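Local coordinates for DltD domain-containing protein (Beauveria bassiana, PDB 7D78) that is a thioesterase of polyketide biosynthesis that probably cyclises polyketide chains into medium-ring lactones, at residues Phe162-Gln174 and Gly198-Pro210. Sequence-based numbering, arbitrary orientation.
Sequences FYQAEKRDKAFLQ and GENPIGMAGSGGP. With NA (sodium ion), chain C.
Ile202 lies across one face of the Tyr163 ring, a CH-pi contact in which CB of Ile202 sits 3.9 Å from the centroid of the Tyr163 ring and 16° off the ring normal. CG2 of Ile202 bears on CE2 of Tyr163 at 3.4 Å and also meets CB of Ala171 on helix 168-183, while CD1 reaches CB of Phe162. The Tyr163 hydroxyl is tied to the backbone O of Tyr239, whose own side chain packs against Ile202. A phenylalanine in place of Tyr163 would probably keep the face over Ile202 but leave the carbonyl of Tyr239 without its hydroxyl partner. At the other end of the apolar patch, CE of Met204 touches the edge of the Phe162 ring near its plane.

Polar contacts fasten the neighbouring backbone. Gln164 N donates to Ile202 O at 2.9 Å in a nearly straight bond (169°). The Gln164 side chain, extended beyond CG (chi2 172°), lays its amide alongside Gly203 and gives NE2 to Ser207 O at 3.0 Å. Gly203, with positive phi, closes a type I turn from Asn200; a CB there would run into the Gln164 amide. Within the loop, Asn200 OD1 accepts from Met204 N in the carbonyl plane, on a lone pair, and ND2 returns a bond to Met204 O. Lys167 brings its CD 3.5 Å from Pro201 O; the bends beyond it, at chi3 and chi4, set where NZ lies, and a water held by Ser207 OG is also reached, weakly, by Lys167 NZ. On the same helix, Arg168 and Asp169 form salt bridges to the second subunit, so the contact lies beside the dimer interface.

The chemistry thus pairs one aliphatic-aromatic patch with hydrogen bonds from the backbone and side-chain amide of Gln164: the bonds set the register between the approach to helix 168-183 and the turn-rich loop before helix 210-220 in this alpha/beta hydrolase, and the Tyr163-Ile202 face contact fills between them.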
ATOM      1  N   PHE A 162      -2.846  14.159  -1.319  1.00 18.91           N
ATOM      2  CA  PHE A 162      -3.954  14.093  -0.364  1.00 21.50           C
ATOM      3  C   PHE A 162      -3.710  14.846   0.939  1.00 26.59           C
ATOM      4  O   PHE A 162      -4.639  15.452   1.480  1.00 24.79           O
ATOM      5  CB  PHE A 162      -4.280  12.623  -0.082  1.00 20.72           C
ATOM      6  CG  PHE A 162      -4.633  11.868  -1.326  1.00 22.28           C
ATOM      7  CD1 PHE A 162      -5.922  11.944  -1.849  1.00 26.88           C
ATOM      8  CD2 PHE A 162      -3.658  11.178  -2.032  1.00 26.94           C
ATOM      9  CE1 PHE A 162      -6.253  11.299  -3.029  1.00 27.74           C
ATOM     10  CE2 PHE A 162      -3.975  10.526  -3.212  1.00 24.15           C
ATOM     11  CZ  PHE A 162      -5.277  10.583  -3.707  1.00 24.98           C
ATOM     12  N   TYR A 163      -2.484  14.809   1.452  1.00 22.68           N
ATOM     13  CA  TYR A 163      -2.162  15.415   2.736  1.00 21.68           C
ATOM     14  C   TYR A 163      -1.656  16.841   2.550  1.00 24.91           C
ATOM     15  O   TYR A 163      -0.804  17.097   1.696  1.00 23.89           O
ATOM     16  CB  TYR A 163      -1.096  14.588   3.456  1.00 22.30           C
ATOM     17  CG  TYR A 163      -1.649  13.449   4.277  1.00 22.95           C
ATOM     18  CD1 TYR A 163      -2.013  12.242   3.683  1.00 20.73           C
ATOM     19  CD2 TYR A 163      -1.800  13.578   5.658  1.00 23.52           C
ATOM     20  CE1 TYR A 163      -2.520  11.194   4.445  1.00 22.19           C
ATOM     21  CE2 TYR A 163      -2.290  12.541   6.425  1.00 21.96           C
ATOM     22  CZ  TYR A 163      -2.651  11.348   5.816  1.00 20.72           C
ATOM     23  OH  TYR A 163      -3.147  10.332   6.594  1.00 19.80           O
ATOM     24  N   GLN A 164      -2.172  17.761   3.359  1.00 23.83           N
ATOM     25  CA  GLN A 164      -1.516  19.040   3.590  1.00 26.48           C
ATOM     26  C   GLN A 164      -0.519  18.841   4.720  1.00 24.56           C
ATOM     27  O   GLN A 164      -0.876  18.301   5.772  1.00 22.23           O
ATOM     28  CB  GLN A 164      -2.535  20.128   3.953  1.00 26.50           C
ATOM     29  CG  GLN A 164      -3.466  20.504   2.792  1.00 33.73           C
ATOM     30  CD  GLN A 164      -4.597  21.434   3.215  1.00 31.95           C
ATOM     31  OE1 GLN A 164      -4.534  22.069   4.261  1.00 37.80           O
ATOM     32  NE2 GLN A 164      -5.638  21.507   2.400  1.00 32.07           N
ATOM     33  N   ALA A 165       0.728  19.272   4.507  1.00 24.62           N
ATOM     34  CA  ALA A 165       1.790  18.915   5.446  1.00 32.00           C
ATOM     35  C   ALA A 165       1.495  19.393   6.862  1.00 26.83           C
ATOM     36  O   ALA A 165       1.842  18.710   7.833  1.00 28.97           O
ATOM     37  CB  ALA A 165       3.132  19.475   4.964  1.00 34.68           C
ATOM     38  N   GLU A 166       0.842  20.546   7.008  1.00 25.48           N
ATOM     39  CA  GLU A 166       0.610  21.091   8.339  1.00 25.63           C
ATOM     40  C   GLU A 166      -0.413  20.287   9.135  1.00 26.43           C
ATOM     41  O   GLU A 166      -0.461  20.414  10.366  1.00 26.03           O
ATOM     42  CB  GLU A 166       0.172  22.550   8.229  1.00 34.85           C
ATOM     43  CG  GLU A 166      -1.097  22.762   7.414  1.00 45.40           C
ATOM     44  CD  GLU A 166      -0.836  23.129   5.950  1.00 48.62           C
ATOM     45  OE1 GLU A 166      -1.653  23.899   5.393  1.00 57.04           O
ATOM     46  OE2 GLU A 166       0.162  22.645   5.352  1.00 41.99           O
ATOM     47  N   LYS A 167      -1.224  19.470   8.463  1.00 22.66           N
ATOM     48  CA  LYS A 167      -2.250  18.650   9.090  1.00 25.28           C
ATOM     49  C   LYS A 167      -1.779  17.233   9.383  1.00 24.77           C
ATOM     50  O   LYS A 167      -2.485  16.486  10.069  1.00 20.84           O
ATOM     51  CB  LYS A 167      -3.486  18.578   8.187  1.00 26.23           C
ATOM     52  CG  LYS A 167      -4.205  19.912   7.966  1.00 31.53           C
ATOM     53  CD  LYS A 167      -5.605  19.676   7.419  1.00 36.00           C
ATOM     54  CE  LYS A 167      -6.637  20.487   8.187  1.00 40.37           C
ATOM     55  NZ  LYS A 167      -6.260  21.936   8.181  1.00 46.13           N
ATOM     56  N   ARG A 168      -0.611  16.852   8.866  1.00 23.19           N
ATOM     57  CA  ARG A 168      -0.190  15.459   8.886  1.00 21.36           C
ATOM     58  C   ARG A 168      -0.158  14.898  10.302  1.00 23.79           C
ATOM     59  O   ARG A 168      -0.792  13.879  10.585  1.00 21.20           O
ATOM     60  CB  ARG A 168       1.189  15.335   8.232  1.00 24.82           C
ATOM     61  CG  ARG A 168       1.571  13.952   7.810  1.00 27.25           C
ATOM     62  CD  ARG A 168       3.082  13.879   7.588  1.00 27.40           C
ATOM     63  NE  ARG A 168       3.809  14.082   8.846  1.00 34.94           N
ATOM     64  CZ  ARG A 168       5.115  14.336   8.935  1.00 40.08           C
ATOM     65  NH1 ARG A 168       5.857  14.428   7.836  1.00 31.24           N
ATOM     66  NH2 ARG A 168       5.679  14.501  10.124  1.00 35.62           N
ATOM     67  N   ASP A 169       0.612  15.525  11.201  1.00 20.45           N
ATOM     68  CA  ASP A 169       0.859  14.879  12.492  1.00 23.17           C
ATOM     69  C   ASP A 169      -0.429  14.730  13.301  1.00 21.35           C
ATOM     70  O   ASP A 169      -0.622  13.717  13.985  1.00 21.80           O
ATOM     71  CB  ASP A 169       1.917  15.650  13.283  1.00 23.14           C
ATOM     72  CG  ASP A 169       3.303  15.511  12.669  1.00 26.41           C
ATOM     73  OD1 ASP A 169       3.547  14.510  11.954  1.00 31.28           O
ATOM     74  OD2 ASP A 169       4.136  16.402  12.889  1.00 37.44           O
ATOM     75  N   LYS A 170      -1.322  15.718  13.233  1.00 20.96           N
ATOM     76  CA  LYS A 170      -2.580  15.604  13.966  1.00 17.11           C
ATOM     77  C   LYS A 170      -3.456  14.500  13.384  1.00 21.45           C
ATOM     78  O   LYS A 170      -4.084  13.746  14.132  1.00 19.98           O
ATOM     79  CB  LYS A 170      -3.319  16.942  13.959  1.00 23.23           C
ATOM     80  CG  LYS A 170      -2.640  18.001  14.814  1.00 32.69           C
ATOM     81  CD  LYS A 170      -3.558  19.185  15.096  1.00 43.09           C
ATOM     82  CE  LYS A 170      -2.871  20.207  15.997  1.00 44.87           C
ATOM     83  NZ  LYS A 170      -3.831  21.208  16.560  1.00 49.69           N
ATOM     84  N   ALA A 171      -3.517  14.398  12.051  1.00 17.12           N
ATOM     85  CA  ALA A 171      -4.255  13.297  11.430  1.00 19.56           C
ATOM     86  C   ALA A 171      -3.661  11.937  11.800  1.00 19.38           C
ATOM     87  O   ALA A 171      -4.402  10.989  12.075  1.00 18.54           O
ATOM     88  CB  ALA A 171      -4.279  13.461   9.910  1.00 19.08           C
ATOM     89  N   PHE A 172      -2.328  11.810  11.769  1.00 18.89           N
ATOM     90  CA  PHE A 172      -1.701  10.557  12.184  1.00 17.87           C
ATOM     91  C   PHE A 172      -2.073  10.214  13.617  1.00 18.88           C
ATOM     92  O   PHE A 172      -2.350   9.053  13.937  1.00 19.70           O
ATOM     93  CB  PHE A 172      -0.176  10.646  12.059  1.00 19.76           C
ATOM     94  CG  PHE A 172       0.338  10.576  10.640  1.00 17.30           C
ATOM     95  CD1 PHE A 172      -0.530  10.366   9.570  1.00 16.29           C
ATOM     96  CD2 PHE A 172       1.695  10.745  10.379  1.00 19.74           C
ATOM     97  CE1 PHE A 172      -0.054  10.307   8.252  1.00 22.05           C
ATOM     98  CE2 PHE A 172       2.180  10.684   9.073  1.00 23.48           C
ATOM     99  CZ  PHE A 172       1.299  10.464   8.004  1.00 21.15           C
ATOM    100  N   LEU A 173      -2.057  11.212  14.505  1.00 18.97           N
ATOM    101  CA  LEU A 173      -2.429  10.968  15.894  1.00 21.33           C
ATOM    102  C   LEU A 173      -3.867  10.473  15.995  1.00 19.51           C
ATOM    103  O   LEU A 173      -4.162   9.539  16.751  1.00 18.10           O
ATOM    104  CB  LEU A 173      -2.241  12.246  16.708  1.00 19.40           C
ATOM    105  CG  LEU A 173      -2.502  12.109  18.204  1.00 24.49           C
ATOM    106  CD1 LEU A 173      -1.652  10.978  18.817  1.00 22.48           C
ATOM    107  CD2 LEU A 173      -2.220  13.446  18.877  1.00 22.05           C
ATOM    108  N   GLN A 174      -4.772  11.088  15.233  1.00 19.48           N
ATOM    109  CA  GLN A 174      -6.174  10.677  15.238  1.00 17.78           C
ATOM    110  C   GLN A 174      -6.322   9.243  14.752  1.00 17.39           C
ATOM    111  O   GLN A 174      -7.123   8.470  15.294  1.00 16.56           O
ATOM    112  CB  GLN A 174      -6.979  11.639  14.355  1.00 21.37           C
ATOM    113  CG  GLN A 174      -8.507  11.620  14.498  1.00 25.49           C
ATOM    114  CD  GLN A 174      -9.177  12.557  13.483  1.00 32.76           C
ATOM    115  OE1 GLN A 174      -8.496  13.177  12.672  1.00 29.81           O
ATOM    116  NE2 GLN A 174     -10.505  12.666  13.536  1.00 30.19           N
ATOM    117  N   GLY A 198     -16.270  22.409   4.218  1.00 31.82           N
ATOM    118  CA  GLY A 198     -15.513  21.821   3.128  1.00 30.29           C
ATOM    119  C   GLY A 198     -14.228  21.139   3.537  1.00 31.13           C
ATOM    120  O   GLY A 198     -13.414  20.801   2.665  1.00 31.10           O
ATOM    121  N   GLU A 199     -14.023  20.908   4.829  1.00 27.53           N
ATOM    122  CA  GLU A 199     -12.731  20.475   5.332  1.00 29.69           C
ATOM    123  C   GLU A 199     -12.767  19.006   5.722  1.00 21.29           C
ATOM    124  O   GLU A 199     -13.827  18.405   5.899  1.00 29.04           O
ATOM    125  CB  GLU A 199     -12.304  21.325   6.535  1.00 28.49           C
ATOM    126  CG  GLU A 199     -12.078  22.790   6.204  1.00 32.91           C
ATOM    127  CD  GLU A 199     -11.589  23.592   7.402  1.00 39.30           C
ATOM    128  OE1 GLU A 199     -12.146  23.426   8.507  1.00 43.87           O
ATOM    129  OE2 GLU A 199     -10.638  24.383   7.239  1.00 51.40           O
ATOM    130  N   ASN A 200     -11.575  18.451   5.893  1.00 22.55           N
ATOM    131  CA  ASN A 200     -11.418  17.095   6.397  1.00 26.39           C
ATOM    132  C   ASN A 200     -10.062  17.018   7.083  1.00 20.23           C
ATOM    133  O   ASN A 200      -9.226  17.918   6.924  1.00 20.34           O
ATOM    134  CB  ASN A 200     -11.550  16.063   5.265  1.00 22.52           C
ATOM    135  CG  ASN A 200     -10.613  16.340   4.115  1.00 23.51           C
ATOM    136  OD1 ASN A 200      -9.395  16.286   4.272  1.00 22.94           O
ATOM    137  ND2 ASN A 200     -11.176  16.630   2.944  1.00 21.80           N
ATOM    138  N   PRO A 201      -9.818  15.959   7.872  1.00 21.60           N
ATOM    139  CA  PRO A 201      -8.641  15.967   8.759  1.00 21.18           C
ATOM    140  C   PRO A 201      -7.297  16.013   8.056  1.00 26.70           C
ATOM    141  O   PRO A 201      -6.322  16.472   8.668  1.00 23.79           O
ATOM    142  CB  PRO A 201      -8.802  14.666   9.557  1.00 22.48           C
ATOM    143  CG  PRO A 201     -10.269  14.462   9.608  1.00 23.42           C
ATOM    144  CD  PRO A 201     -10.748  14.873   8.233  1.00 20.70           C
ATOM    145  N   ILE A 202      -7.179  15.521   6.820  1.00 20.04           N
ATOM    146  CA  ILE A 202      -5.864  15.515   6.174  1.00 19.27           C
ATOM    147  C   ILE A 202      -5.703  16.648   5.169  1.00 21.10           C
ATOM    148  O   ILE A 202      -4.587  16.858   4.662  1.00 21.98           O
ATOM    149  CB  ILE A 202      -5.559  14.159   5.495  1.00 21.97           C
ATOM    150  CG1 ILE A 202      -6.479  13.913   4.305  1.00 22.16           C
ATOM    151  CG2 ILE A 202      -5.674  13.002   6.501  1.00 18.61           C
ATOM    152  CD1 ILE A 202      -6.100  12.644   3.496  1.00 19.62           C
ATOM    153  N   GLY A 203      -6.769  17.383   4.869  1.00 23.42           N
ATOM    154  CA  GLY A 203      -6.684  18.481   3.920  1.00 22.41           C
ATOM    155  C   GLY A 203      -6.757  18.085   2.459  1.00 28.39           C
ATOM    156  O   GLY A 203      -6.159  18.762   1.614  1.00 23.81           O
ATOM    157  N   MET A 204      -7.491  17.025   2.119  1.00 22.20           N
ATOM    158  CA  MET A 204      -7.471  16.528   0.748  1.00 21.12           C
ATOM    159  C   MET A 204      -8.540  17.207  -0.099  1.00 24.57           C
ATOM    160  O   MET A 204      -9.560  17.679   0.413  1.00 23.80           O
ATOM    161  CB  MET A 204      -7.680  15.008   0.712  1.00 24.80           C
ATOM    162  CG  MET A 204      -9.021  14.535   1.266  1.00 17.93           C
ATOM    163  SD  MET A 204      -9.359  12.760   0.983  1.00 21.29           S
ATOM    164  CE  MET A 204      -9.863  12.803  -0.734  1.00 19.62           C
ATOM    165  N   ALA A 205      -8.281  17.254  -1.408  1.00 22.77           N
ATOM    166  CA  ALA A 205      -9.305  17.520  -2.426  1.00 24.34           C
ATOM    167  C   ALA A 205      -9.990  18.870  -2.222  1.00 29.40           C
ATOM    168  O   ALA A 205     -11.214  18.988  -2.326  1.00 28.43           O
ATOM    169  CB  ALA A 205     -10.341  16.397  -2.478  1.00 27.20           C
ATOM    170  N   GLY A 206      -9.199  19.900  -1.941  1.00 26.49           N
ATOM    171  CA  GLY A 206      -9.724  21.245  -1.828  1.00 33.52           C
ATOM    172  C   GLY A 206     -10.103  21.671  -0.433  1.00 33.06           C
ATOM    173  O   GLY A 206     -10.683  22.753  -0.274  1.00 31.13           O
ATOM    174  N   SER A 207      -9.782  20.863   0.579  1.00 25.15           N
ATOM    175  CA  SER A 207     -10.139  21.167   1.960  1.00 26.62           C
ATOM    176  C   SER A 207      -9.575  22.516   2.381  1.00 28.15           C
ATOM    177  O   SER A 207      -8.379  22.779   2.238  1.00 30.19           O
ATOM    178  CB  SER A 207      -9.618  20.061   2.882  1.00 23.49           C
ATOM    179  OG  SER A 207      -9.747  20.401   4.250  1.00 30.02           O
ATOM    180  N   GLY A 208     -10.444  23.371   2.912  1.00 31.75           N
ATOM    181  CA  GLY A 208     -10.065  24.713   3.273  1.00 34.51           C
ATOM    182  C   GLY A 208     -10.281  25.732   2.180  1.00 41.28           C
ATOM    183  O   GLY A 208     -10.168  26.936   2.440  1.00 37.36           O
ATOM    184  N   GLY A 209     -10.599  25.291   0.969  1.00 33.60           N
ATOM    185  CA  GLY A 209     -10.821  26.194  -0.128  1.00 33.42           C
ATOM    186  C   GLY A 209     -12.166  25.966  -0.777  1.00 31.77           C
ATOM    187  O   GLY A 209     -13.025  25.237  -0.264  1.00 31.73           O
ATOM    188  N   PRO A 210     -12.370  26.600  -1.935  1.00 30.36           N
ATOM    189  CA  PRO A 210     -13.658  26.450  -2.631  1.00 32.45           C
ATOM    190  C   PRO A 210     -13.947  25.018  -3.030  1.00 30.19           C
ATOM    191  O   PRO A 210     -15.109  24.594  -3.008  1.00 28.86           O
ATOM    192  CB  PRO A 210     -13.504  27.347  -3.872  1.00 38.31           C
ATOM    193  CG  PRO A 210     -12.285  28.163  -3.637  1.00 37.89           C
ATOM    194  CD  PRO A 210     -11.417  27.445  -2.669  1.00 31.73           C
TER
HETATM  195 NA    NA C 401      -0.606  18.454  12.385  1.00 29.46          NA
HETATM  196  O   HOH W   1      -5.738  17.031  11.215  1.00 29.46           O
HETATM  197  O   HOH W   2      -8.090  22.162   5.444  1.00 34.33           O